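Local structure of CELL WALL surface anchor family protein (Streptococcus pneumoniae, 2WW8) at residues Pro224-Ile229 against Gln372-Asn377. The protein probably serves as the adhesin of the pneumococcal pilus, attaching the bacterium to host cells through an elongated multidomain chain with an integrin-like domain. Residues are numbered along the deposited sequence; the frame is centred on the assembly and turned at random.
Sequences PLDVVI and QQARQN
Asp226, near the start of strand 225-232, carries this contact by gripping Arg375 at both its backbone and its side chain. The strand belongs to the parallel sheet of the integrin-like domain, and Arg375 sits in the turn that leads from helix 359-373 into the adjacent strand 379-386. With CG beside its backbone N (chi1 -82°), Asp226 directs its carboxylate at this turn. OD2 takes the backbone N-H of Arg375 at 2.7 Å, the straightest of the strong bonds here, and packs 3.5 Å from CB of Ala374, the first residue to leave the helical conformation.

The Arg375 side chain also starts with CG beside its own N, runs extended through chi2, then bends at chi3 (-79°), which brings the guanidinium obliquely across the carboxylate. Its NH2 forms a salt bridge to Asp226 OD1 at 2.8 Å, while NE adds weak bonds to both carboxylate oxygens. The two planes are 33° apart, and NH2 meets OD1 from well above the carboxylate plane, so this is a skewed pairing. Pro224 CG lies over one guanidinium face, offset toward its rim and 3.6 Å from Arg375 NH1. Pro224 CD in turn touches Asn377 O at 3.4 Å.

Arg269 also bridges OD1, and Ser378 OG bonds to OD2, while Arg375 NH1 reaches the carbonyl of Glu267. A buried carboxylate held by two arginines, a backbone N-H and a hydroxyl is probably ionised, its negative charge stabilised by the two cations and the donors around it as it ties the turn between helix 359-373 and strand 379-386 to strand 225-232.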
# COMPACT_ATOMS: atom_id res chain seq x y z
N PRO A 224 -25.61 -16.36 -17.42
CA PRO A 224 -25.39 -15.56 -16.23
C PRO A 224 -26.66 -15.63 -15.37
O PRO A 224 -27.66 -16.23 -15.79
CB PRO A 224 -25.12 -14.17 -16.81
CG PRO A 224 -26.09 -14.12 -17.92
CD PRO A 224 -25.97 -15.50 -18.56
N LEU A 225 -26.56 -15.04 -14.18
CA LEU A 225 -27.68 -15.00 -13.22
C LEU A 225 -28.41 -13.67 -13.20
O LEU A 225 -27.77 -12.63 -13.24
CB LEU A 225 -27.15 -15.19 -11.80
CG LEU A 225 -26.29 -16.44 -11.57
CD1 LEU A 225 -25.76 -16.38 -10.13
CD2 LEU A 225 -27.11 -17.73 -11.79
N ASP A 226 -29.74 -13.73 -13.12
CA ASP A 226 -30.63 -12.60 -12.85
C ASP A 226 -31.33 -12.94 -11.52
O ASP A 226 -32.13 -13.88 -11.44
CB ASP A 226 -31.69 -12.41 -13.97
CG ASP A 226 -31.15 -11.62 -15.18
OD1 ASP A 226 -30.21 -10.81 -15.06
OD2 ASP A 226 -31.63 -11.88 -16.31
N VAL A 227 -31.04 -12.17 -10.48
CA VAL A 227 -31.38 -12.54 -9.12
C VAL A 227 -32.23 -11.44 -8.46
O VAL A 227 -31.87 -10.28 -8.48
CB VAL A 227 -30.10 -12.75 -8.26
CG1 VAL A 227 -30.51 -13.23 -6.90
CG2 VAL A 227 -29.11 -13.77 -8.96
N VAL A 228 -33.35 -11.83 -7.85
CA VAL A 228 -34.06 -10.89 -6.97
C VAL A 228 -33.89 -11.37 -5.51
O VAL A 228 -34.05 -12.55 -5.18
CB VAL A 228 -35.57 -10.89 -7.28
CG1 VAL A 228 -36.32 -9.92 -6.27
CG2 VAL A 228 -35.81 -10.47 -8.80
N ILE A 229 -33.55 -10.44 -4.63
CA ILE A 229 -33.52 -10.77 -3.17
C ILE A 229 -34.76 -10.18 -2.51
O ILE A 229 -35.01 -8.99 -2.69
CB ILE A 229 -32.28 -10.21 -2.52
CG1 ILE A 229 -31.10 -10.91 -3.13
CG2 ILE A 229 -32.34 -10.35 -0.96
CD1 ILE A 229 -29.76 -10.37 -2.69
N GLN A 372 -40.41 -8.98 -16.32
CA GLN A 372 -40.28 -7.77 -17.13
C GLN A 372 -38.83 -7.48 -17.48
O GLN A 372 -38.58 -6.96 -18.56
CB GLN A 372 -40.86 -6.57 -16.41
CG GLN A 372 -42.38 -6.74 -16.39
CD GLN A 372 -42.98 -5.52 -15.78
OE1 GLN A 372 -42.25 -4.59 -15.42
NE2 GLN A 372 -44.30 -5.51 -15.63
N GLN A 373 -37.91 -7.82 -16.60
CA GLN A 373 -36.53 -7.34 -16.79
C GLN A 373 -35.46 -8.42 -17.01
O GLN A 373 -34.38 -8.07 -17.46
CB GLN A 373 -36.10 -6.50 -15.60
CG GLN A 373 -37.12 -5.34 -15.26
CD GLN A 373 -36.62 -4.63 -13.99
OE1 GLN A 373 -35.42 -4.39 -13.86
NE2 GLN A 373 -37.49 -4.30 -13.09
N ALA A 374 -35.72 -9.69 -16.70
CA ALA A 374 -34.67 -10.70 -16.82
C ALA A 374 -34.30 -10.92 -18.30
O ALA A 374 -35.13 -10.77 -19.22
CB ALA A 374 -35.14 -12.03 -16.21
N ARG A 375 -33.04 -11.28 -18.51
CA ARG A 375 -32.62 -11.71 -19.80
C ARG A 375 -33.23 -13.04 -20.23
O ARG A 375 -33.55 -13.89 -19.41
CB ARG A 375 -31.09 -11.74 -19.90
CG ARG A 375 -30.53 -10.34 -19.64
CD ARG A 375 -29.04 -10.50 -19.36
NE ARG A 375 -28.88 -10.96 -17.98
CZ ARG A 375 -27.72 -10.90 -17.34
NH1 ARG A 375 -26.64 -10.53 -18.01
NH2 ARG A 375 -27.62 -11.31 -16.08
N GLN A 376 -33.37 -13.22 -21.54
CA GLN A 376 -33.86 -14.49 -22.08
C GLN A 376 -32.99 -15.71 -21.67
O GLN A 376 -33.50 -16.73 -21.21
CB GLN A 376 -33.97 -14.40 -23.60
CG GLN A 376 -34.46 -15.76 -24.20
CD GLN A 376 -34.57 -15.77 -25.71
OE1 GLN A 376 -33.81 -16.48 -26.38
NE2 GLN A 376 -35.50 -14.99 -26.28
N ASN A 377 -31.69 -15.58 -21.89
CA ASN A 377 -30.71 -16.58 -21.54
C ASN A 377 -30.00 -16.24 -20.25
O ASN A 377 -28.90 -15.65 -20.28
CB ASN A 377 -29.61 -16.56 -22.60
CG ASN A 377 -30.15 -16.82 -23.99
OD1 ASN A 377 -30.75 -17.87 -24.22
ND2 ASN A 377 -30.01 -15.85 -24.91